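Local coordinates for hypothetical protein (Pyrococcus furiosus, PDB 2FZF), which is of unknown function but belongs to the rubrerythrin family of the ferritin clan, whose members commonly carry a di-iron site, at residues K102-M114 against L154-M166. Sequence-based numbering, arbitrary orientation.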
ATOM      1  N   LYS A 102       7.229  -5.182 -24.834  1.00 55.16           N
ATOM      2  CA  LYS A 102       5.811  -4.902 -24.898  1.00 52.24           C
ATOM      3  C   LYS A 102       5.233  -4.710 -23.518  1.00 51.37           C
ATOM      4  O   LYS A 102       5.855  -5.061 -22.519  1.00 52.37           O
ATOM      5  CB  LYS A 102       5.105  -6.057 -25.600  1.00 50.66           C
ATOM      6  CG  LYS A 102       5.782  -7.376 -25.348  1.00 47.35           C
ATOM      7  CD  LYS A 102       5.187  -8.461 -26.181  1.00 46.71           C
ATOM      8  CE  LYS A 102       6.102  -9.647 -26.180  1.00 43.64           C
ATOM      9  NZ  LYS A 102       7.350  -9.248 -26.861  1.00 46.46           N
ATOM     10  N   VAL A 103       4.035  -4.142 -23.477  1.00 50.18           N
ATOM     11  CA  VAL A 103       3.337  -3.906 -22.224  1.00 48.38           C
ATOM     12  C   VAL A 103       3.011  -5.232 -21.534  1.00 46.57           C
ATOM     13  O   VAL A 103       2.951  -5.294 -20.310  1.00 45.33           O
ATOM     14  CB  VAL A 103       2.011  -3.149 -22.458  1.00 49.94           C
ATOM     15  CG1 VAL A 103       1.363  -2.805 -21.121  1.00 50.31           C
ATOM     16  CG2 VAL A 103       2.260  -1.898 -23.279  1.00 50.21           C
ATOM     17  N   GLN A 104       2.791  -6.291 -22.312  1.00 44.41           N
ATOM     18  CA  GLN A 104       2.460  -7.587 -21.719  1.00 43.71           C
ATOM     19  C   GLN A 104       3.566  -8.041 -20.751  1.00 44.54           C
ATOM     20  O   GLN A 104       3.281  -8.565 -19.668  1.00 42.82           O
ATOM     21  CB  GLN A 104       2.237  -8.640 -22.816  1.00 42.02           C
ATOM     22  CG  GLN A 104       1.731  -9.998 -22.315  1.00 39.85           C
ATOM     23  CD  GLN A 104       0.560  -9.881 -21.343  1.00 41.41           C
ATOM     24  OE1 GLN A 104      -0.421  -9.179 -21.610  1.00 39.63           O
ATOM     25  NE2 GLN A 104       0.655 -10.584 -20.213  1.00 40.54           N
ATOM     26  N   ASP A 105       4.818  -7.817 -21.152  1.00 43.87           N
ATOM     27  CA  ASP A 105       5.988  -8.158 -20.353  1.00 43.09           C
ATOM     28  C   ASP A 105       5.971  -7.402 -19.027  1.00 41.95           C
ATOM     29  O   ASP A 105       6.345  -7.953 -17.992  1.00 41.98           O
ATOM     30  CB  ASP A 105       7.262  -7.822 -21.134  1.00 45.51           C
ATOM     31  CG  ASP A 105       7.436  -8.689 -22.373  1.00 47.44           C
ATOM     32  OD1 ASP A 105       8.186  -8.270 -23.289  1.00 49.40           O
ATOM     33  OD2 ASP A 105       6.829  -9.783 -22.428  1.00 46.58           O
ATOM     34  N   ILE A 106       5.551  -6.139 -19.062  1.00 40.30           N
ATOM     35  CA  ILE A 106       5.467  -5.341 -17.842  1.00 40.47           C
ATOM     36  C   ILE A 106       4.312  -5.927 -17.030  1.00 41.15           C
ATOM     37  O   ILE A 106       4.380  -5.994 -15.806  1.00 42.75           O
ATOM     38  CB  ILE A 106       5.124  -3.821 -18.108  1.00 40.80           C
ATOM     39  CG1 ILE A 106       5.929  -3.270 -19.287  1.00 39.26           C
ATOM     40  CG2 ILE A 106       5.433  -2.981 -16.865  1.00 37.25           C
ATOM     41  CD1 ILE A 106       7.394  -3.328 -19.080  1.00 40.68           C
ATOM     42  N   ILE A 107       3.248  -6.342 -17.715  1.00 40.76           N
ATOM     43  CA  ILE A 107       2.081  -6.921 -17.052  1.00 40.24           C
ATOM     44  C   ILE A 107       2.441  -8.170 -16.258  1.00 39.61           C
ATOM     45  O   ILE A 107       2.105  -8.291 -15.084  1.00 40.62           O
ATOM     46  CB  ILE A 107       0.990  -7.319 -18.064  1.00 42.55           C
ATOM     47  CG1 ILE A 107       0.566  -6.097 -18.889  1.00 44.46           C
ATOM     48  CG2 ILE A 107      -0.214  -7.921 -17.323  1.00 42.68           C
ATOM     49  CD1 ILE A 107      -0.051  -4.968 -18.074  1.00 43.11           C
ATOM     50  N   ASP A 108       3.118  -9.100 -16.919  1.00 37.96           N
ATOM     51  CA  ASP A 108       3.535 -10.348 -16.307  1.00 36.10           C
ATOM     52  C   ASP A 108       4.328 -10.090 -15.030  1.00 35.60           C
ATOM     53  O   ASP A 108       3.947 -10.553 -13.959  1.00 37.00           O
ATOM     54  CB  ASP A 108       4.391 -11.149 -17.305  1.00 36.52           C
ATOM     55  CG  ASP A 108       3.581 -11.690 -18.504  1.00 35.30           C
ATOM     56  OD1 ASP A 108       4.202 -12.227 -19.452  1.00 31.94           O
ATOM     57  OD2 ASP A 108       2.334 -11.594 -18.490  1.00 36.37           O
ATOM     58  N   LEU A 109       5.423  -9.345 -15.158  1.00 35.41           N
ATOM     59  CA  LEU A 109       6.300  -9.008 -14.037  1.00 34.27           C
ATOM     60  C   LEU A 109       5.590  -8.306 -12.869  1.00 33.20           C
ATOM     61  O   LEU A 109       5.956  -8.511 -11.711  1.00 33.51           O
ATOM     62  CB  LEU A 109       7.467  -8.134 -14.534  1.00 35.88           C
ATOM     63  CG  LEU A 109       8.811  -8.739 -14.981  1.00 33.63           C
ATOM     64  CD1 LEU A 109       9.243  -9.725 -13.921  1.00 34.90           C
ATOM     65  CD2 LEU A 109       8.714  -9.420 -16.317  1.00 35.56           C
ATOM     66  N   ILE A 110       4.595  -7.465 -13.152  1.00 31.58           N
ATOM     67  CA  ILE A 110       3.884  -6.807 -12.054  1.00 30.61           C
ATOM     68  C   ILE A 110       2.926  -7.825 -11.434  1.00 30.12           C
ATOM     69  O   ILE A 110       2.710  -7.824 -10.233  1.00 30.63           O
ATOM     70  CB  ILE A 110       3.051  -5.566 -12.511  1.00 28.87           C
ATOM     71  CG1 ILE A 110       3.958  -4.461 -13.079  1.00 28.37           C
ATOM     72  CG2 ILE A 110       2.286  -4.999 -11.328  1.00 28.94           C
ATOM     73  CD1 ILE A 110       4.892  -3.820 -12.078  1.00 23.37           C
ATOM     74  N   ARG A 111       2.365  -8.707 -12.256  1.00 32.60           N
ATOM     75  CA  ARG A 111       1.421  -9.715 -11.770  1.00 33.12           C
ATOM     76  C   ARG A 111       2.105 -10.669 -10.796  1.00 34.58           C
ATOM     77  O   ARG A 111       1.541 -10.996  -9.755  1.00 33.92           O
ATOM     78  CB  ARG A 111       0.832 -10.478 -12.956  1.00 33.52           C
ATOM     79  CG  ARG A 111      -0.589 -10.997 -12.731  1.00 33.42           C
ATOM     80  CD  ARG A 111      -1.121 -11.674 -13.968  1.00 33.97           C
ATOM     81  NE  ARG A 111      -0.186 -12.699 -14.428  1.00 38.05           N
ATOM     82  CZ  ARG A 111       0.457 -12.652 -15.592  1.00 39.54           C
ATOM     83  NH1 ARG A 111       1.296 -13.621 -15.925  1.00 40.91           N
ATOM     84  NH2 ARG A 111       0.257 -11.644 -16.430  1.00 37.63           N
ATOM     85  N   TRP A 112       3.321 -11.102 -11.143  1.00 34.72           N
ATOM     86  CA  TRP A 112       4.120 -11.994 -10.297  1.00 35.44           C
ATOM     87  C   TRP A 112       4.578 -11.295  -9.021  1.00 36.43           C
ATOM     88  O   TRP A 112       4.724 -11.923  -7.975  1.00 36.24           O
ATOM     89  CB  TRP A 112       5.359 -12.498 -11.049  1.00 37.77           C
ATOM     90  CG  TRP A 112       5.094 -13.738 -11.865  1.00 41.99           C
ATOM     91  CD1 TRP A 112       4.979 -13.828 -13.234  1.00 40.96           C
ATOM     92  CD2 TRP A 112       4.795 -15.042 -11.354  1.00 43.78           C
ATOM     93  NE1 TRP A 112       4.616 -15.103 -13.594  1.00 41.02           N
ATOM     94  CE2 TRP A 112       4.497 -15.872 -12.459  1.00 42.66           C
ATOM     95  CE3 TRP A 112       4.744 -15.595 -10.058  1.00 45.60           C
ATOM     96  CZ2 TRP A 112       4.149 -17.221 -12.319  1.00 44.64           C
ATOM     97  CZ3 TRP A 112       4.396 -16.943  -9.917  1.00 45.99           C
ATOM     98  CH2 TRP A 112       4.107 -17.735 -11.043  1.00 45.47           C
ATOM     99  N   ALA A 113       4.819  -9.990  -9.115  1.00 36.75           N
ATOM    100  CA  ALA A 113       5.263  -9.224  -7.966  1.00 35.39           C
ATOM    101  C   ALA A 113       4.181  -9.164  -6.909  1.00 34.92           C
ATOM    102  O   ALA A 113       4.456  -9.344  -5.720  1.00 34.83           O
ATOM    103  CB  ALA A 113       5.665  -7.835  -8.386  1.00 34.56           C
ATOM    104  N   MET A 114       2.946  -8.909  -7.318  1.00 36.04           N
ATOM    105  CA  MET A 114       1.886  -8.832  -6.324  1.00 38.64           C
ATOM    106  C   MET A 114       1.622 -10.216  -5.772  1.00 38.36           C
ATOM    107  O   MET A 114       1.177 -10.365  -4.638  1.00 37.16           O
ATOM    108  CB  MET A 114       0.596  -8.211  -6.902  1.00 42.75           C
ATOM    109  CG  MET A 114       0.085  -8.749  -8.243  1.00 46.64           C
ATOM    110  SD  MET A 114      -1.577  -8.066  -8.708  1.00 51.29           S
ATOM    111  CE  MET A 114      -2.634  -9.206  -7.813  1.00 48.59           C
ATOM    112  N   LEU A 154       0.531  -2.645  -5.874  1.00 35.46           N
ATOM    113  CA  LEU A 154       0.890  -3.335  -7.108  1.00 37.23           C
ATOM    114  C   LEU A 154      -0.290  -3.713  -8.015  1.00 38.40           C
ATOM    115  O   LEU A 154      -0.183  -3.668  -9.250  1.00 35.16           O
ATOM    116  CB  LEU A 154       1.710  -4.582  -6.789  1.00 37.18           C
ATOM    117  CG  LEU A 154       3.208  -4.337  -6.645  1.00 36.87           C
ATOM    118  CD1 LEU A 154       3.869  -5.606  -6.141  1.00 36.19           C
ATOM    119  CD2 LEU A 154       3.801  -3.916  -7.990  1.00 35.57           C
ATOM    120  N   ARG A 155      -1.409  -4.095  -7.399  1.00 40.40           N
ATOM    121  CA  ARG A 155      -2.611  -4.482  -8.142  1.00 41.07           C
ATOM    122  C   ARG A 155      -3.245  -3.232  -8.774  1.00 40.99           C
ATOM    123  O   ARG A 155      -3.851  -3.303  -9.848  1.00 41.39           O
ATOM    124  CB  ARG A 155      -3.623  -5.178  -7.207  1.00 42.20           C
ATOM    125  CG  ARG A 155      -4.806  -5.865  -7.913  1.00 42.50           C
ATOM    126  CD  ARG A 155      -6.060  -5.878  -7.031  1.00 45.49           C
ATOM    127  NE  ARG A 155      -6.162  -7.036  -6.154  1.00 47.53           N
ATOM    128  CZ  ARG A 155      -6.997  -7.129  -5.118  1.00 49.29           C
ATOM    129  NH1 ARG A 155      -7.013  -8.231  -4.381  1.00 51.41           N
ATOM    130  NH2 ARG A 155      -7.796  -6.122  -4.793  1.00 48.77           N
ATOM    131  N   ALA A 156      -3.115  -2.088  -8.107  1.00 38.72           N
ATOM    132  CA  ALA A 156      -3.675  -0.869  -8.665  1.00 37.34           C
ATOM    133  C   ALA A 156      -2.938  -0.653  -9.985  1.00 35.58           C
ATOM    134  O   ALA A 156      -3.549  -0.489 -11.048  1.00 31.70           O
ATOM    135  CB  ALA A 156      -3.460   0.314  -7.714  1.00 37.24           C
ATOM    136  N   GLU A 157      -1.615  -0.685  -9.917  1.00 35.27           N
ATOM    137  CA  GLU A 157      -0.825  -0.526 -11.123  1.00 37.08           C
ATOM    138  C   GLU A 157      -1.290  -1.510 -12.192  1.00 37.67           C
ATOM    139  O   GLU A 157      -1.652  -1.119 -13.300  1.00 35.91           O
ATOM    140  CB  GLU A 157       0.655  -0.722 -10.815  1.00 35.81           C
ATOM    141  CG  GLU A 157       1.240   0.447 -10.057  1.00 34.87           C
ATOM    142  CD  GLU A 157       0.847   1.775 -10.669  1.00 36.05           C
ATOM    143  OE1 GLU A 157       0.867   1.892 -11.917  1.00 35.54           O
ATOM    144  OE2 GLU A 157       0.522   2.701  -9.902  1.00 38.81           O
ATOM    145  N   TYR A 158      -1.277  -2.789 -11.843  1.00 40.40           N
ATOM    146  CA  TYR A 158      -1.723  -3.851 -12.734  1.00 42.25           C
ATOM    147  C   TYR A 158      -3.111  -3.543 -13.310  1.00 43.26           C
ATOM    148  O   TYR A 158      -3.392  -3.799 -14.489  1.00 42.02           O
ATOM    149  CB  TYR A 158      -1.778  -5.155 -11.946  1.00 44.00           C
ATOM    150  CG  TYR A 158      -2.277  -6.323 -12.740  1.00 44.27           C
ATOM    151  CD1 TYR A 158      -1.532  -6.831 -13.802  1.00 43.79           C
ATOM    152  CD2 TYR A 158      -3.483  -6.939 -12.421  1.00 43.08           C
ATOM    153  CE1 TYR A 158      -1.971  -7.919 -14.518  1.00 43.55           C
ATOM    154  CE2 TYR A 158      -3.926  -8.028 -13.135  1.00 43.24           C
ATOM    155  CZ  TYR A 158      -3.163  -8.514 -14.174  1.00 43.28           C
ATOM    156  OH  TYR A 158      -3.558  -9.639 -14.836  1.00 47.42           O
ATOM    157  N   GLU A 159      -3.970  -2.998 -12.454  1.00 44.52           N
ATOM    158  CA  GLU A 159      -5.344  -2.632 -12.802  1.00 46.76           C
ATOM    159  C   GLU A 159      -5.374  -1.548 -13.892  1.00 47.73           C
ATOM    160  O   GLU A 159      -6.105  -1.663 -14.871  1.00 47.05           O
ATOM    161  CB  GLU A 159      -6.057  -2.131 -11.532  1.00 46.96           C
ATOM    162  CG  GLU A 159      -7.576  -2.304 -11.491  1.00 47.21           C
ATOM    163  CD  GLU A 159      -8.021  -3.759 -11.534  1.00 45.27           C
ATOM    164  OE1 GLU A 159      -7.995  -4.353 -12.634  1.00 44.89           O
ATOM    165  OE2 GLU A 159      -8.389  -4.301 -10.475  1.00 43.19           O
ATOM    166  N   LEU A 160      -4.567  -0.503 -13.710  1.00 49.94           N
ATOM    167  CA  LEU A 160      -4.492   0.603 -14.654  1.00 51.09           C
ATOM    168  C   LEU A 160      -3.665   0.266 -15.893  1.00 52.73           C
ATOM    169  O   LEU A 160      -3.756   0.941 -16.913  1.00 53.74           O
ATOM    170  CB  LEU A 160      -3.912   1.836 -13.956  1.00 51.49           C
ATOM    171  CG  LEU A 160      -4.794   3.094 -13.944  1.00 53.90           C
ATOM    172  CD1 LEU A 160      -6.259   2.728 -13.699  1.00 53.66           C
ATOM    173  CD2 LEU A 160      -4.291   4.050 -12.869  1.00 53.42           C
ATOM    174  N   LEU A 161      -2.851  -0.777 -15.808  1.00 54.66           N
ATOM    175  CA  LEU A 161      -2.037  -1.181 -16.944  1.00 56.15           C
ATOM    176  C   LEU A 161      -2.873  -1.978 -17.931  1.00 58.34           C
ATOM    177  O   LEU A 161      -2.439  -2.249 -19.046  1.00 59.29           O
ATOM    178  CB  LEU A 161      -0.855  -2.029 -16.480  1.00 54.29           C
ATOM    179  CG  LEU A 161       0.366  -1.250 -16.025  1.00 53.52           C
ATOM    180  CD1 LEU A 161       1.421  -2.203 -15.518  1.00 51.79           C
ATOM    181  CD2 LEU A 161       0.899  -0.414 -17.203  1.00 53.97           C
ATOM    182  N   LEU A 162      -4.070  -2.367 -17.507  1.00 61.41           N
ATOM    183  CA  LEU A 162      -4.975  -3.148 -18.347  1.00 63.32           C
ATOM    184  C   LEU A 162      -5.690  -2.273 -19.368  1.00 65.73           C
ATOM    185  O   LEU A 162      -6.071  -2.738 -20.448  1.00 65.32           O
ATOM    186  CB  LEU A 162      -6.001  -3.861 -17.471  1.00 62.06           C
ATOM    187  CG  LEU A 162      -5.442  -4.968 -16.581  1.00 62.22           C
ATOM    188  CD1 LEU A 162      -6.431  -5.235 -15.466  1.00 61.51           C
ATOM    189  CD2 LEU A 162      -5.159  -6.231 -17.400  1.00 59.76           C
ATOM    190  N   ASN A 163      -5.879  -1.006 -19.012  1.00 68.62           N
ATOM    191  CA  ASN A 163      -6.534  -0.044 -19.894  1.00 72.00           C
ATOM    192  C   ASN A 163      -5.616   0.244 -21.090  1.00 73.60           C
ATOM    193  O   ASN A 163      -6.083   0.528 -22.193  1.00 73.03           O
ATOM    194  CB  ASN A 163      -6.823   1.263 -19.132  1.00 72.92           C
ATOM    195  CG  ASN A 163      -7.801   1.074 -17.970  1.00 74.50           C
ATOM    196  OD1 ASN A 163      -8.974   0.734 -18.173  1.00 73.52           O
ATOM    197  ND2 ASN A 163      -7.318   1.298 -16.746  1.00 74.97           N
ATOM    198  N   TRP A 164      -4.310   0.147 -20.852  1.00 75.86           N
ATOM    199  CA  TRP A 164      -3.292   0.398 -21.863  1.00 78.24           C
ATOM    200  C   TRP A 164      -3.578  -0.282 -23.202  1.00 81.06           C
ATOM    201  O   TRP A 164      -3.674   0.388 -24.232  1.00 81.36           O
ATOM    202  CB  TRP A 164      -1.931  -0.043 -21.332  1.00 76.61           C
ATOM    203  CG  TRP A 164      -0.815   0.917 -21.610  1.00 75.68           C
ATOM    204  CD1 TRP A 164       0.016   0.924 -22.693  1.00 76.12           C
ATOM    205  CD2 TRP A 164      -0.381   1.988 -20.766  1.00 74.71           C
ATOM    206  NE1 TRP A 164       0.949   1.931 -22.571  1.00 75.25           N
ATOM    207  CE2 TRP A 164       0.727   2.600 -21.395  1.00 74.55           C
ATOM    208  CE3 TRP A 164      -0.818   2.491 -19.535  1.00 73.85           C
ATOM    209  CZ2 TRP A 164       1.406   3.690 -20.836  1.00 74.17           C
ATOM    210  CZ3 TRP A 164      -0.143   3.579 -18.976  1.00 73.65           C
ATOM    211  CH2 TRP A 164       0.956   4.163 -19.629  1.00 72.68           C
ATOM    212  N   GLU A 165      -3.707  -1.604 -23.204  1.00 83.94           N
ATOM    213  CA  GLU A 165      -3.990  -2.298 -24.451  1.00 87.32           C
ATOM    214  C   GLU A 165      -5.429  -2.797 -24.538  1.00 89.92           C
ATOM    215  O   GLU A 165      -6.343  -2.033 -24.848  1.00 90.04           O
ATOM    216  CB  GLU A 165      -3.029  -3.474 -24.656  1.00 86.85           C
ATOM    217  CG  GLU A 165      -1.612  -3.087 -25.043  1.00 85.90           C
ATOM    218  CD  GLU A 165      -0.813  -4.283 -25.546  1.00 85.95           C
ATOM    219  OE1 GLU A 165      -0.756  -5.307 -24.831  1.00 85.51           O
ATOM    220  OE2 GLU A 165      -0.242  -4.200 -26.655  1.00 84.79           O
ATOM    221  N   MET A 166      -5.620  -4.083 -24.259  1.00 93.49           N
ATOM    222  CA  MET A 166      -6.937  -4.716 -24.328  1.00 97.20           C
ATOM    223  C   MET A 166      -7.619  -4.514 -25.682  1.00 98.44           C
ATOM    224  O   MET A 166      -6.991  -4.082 -26.650  1.00 98.60           O
ATOM    225  CB  MET A 166      -7.839  -4.216 -23.193  1.00 98.05           C
ATOM    226  CG  MET A 166      -7.542  -4.870 -21.835  1.00 99.47           C
ATOM    227  SD  MET A 166      -7.651  -6.705 -21.818  1.00 99.54           S
ATOM    228  CE  MET A 166      -5.924  -7.160 -22.059  1.00 98.92           C
TER
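Y158 lies as a knob in a hole formed by I107, I110, R111 and M114 of helix 103-129. Its CG stands anti to the backbone N (chi1 178°), which directs the ring across the other helix. From the root outward, Y158 CB meets I110 CG2 at 4.1 Å. Y158 CD2 is the ring atom nearest M114 SD, an oblique Met-aromatic contact with SD 4.9 Å from the Y158 ring centroid. Along the CD1-CE1 edge, I107 CG2 comes in near the ring plane. CZ and OH end against the aliphatic part of R111. There R111 CG makes an off-centre CH-pi contact, 4.2 Å from the Y158 ring centroid, on the same face as M114 SD. The R111 guanidinium reaches back to its own helix, where NH2 forms a salt bridge with D108 OD2 at 2.9 Å. Q104 NE2 meets the same oxygen from the opposite face of the carboxylate.

Apolar contacts extend the seam both ways. L154 CD1 touches A113 CB at 3.6 Å, and V103 CG2 rests against W164 CD1 at 3.7 Å. R155 packs along M114 and sends its guanidinium to Y151 and to D145 of the second subunit.

Over these segments the two helices run antiparallel, 154° between their directions, and their axes come to 9.2 Å at closest approach. This pairing is characteristic of the second helical hairpin in a ferritin-like four-helix bundle.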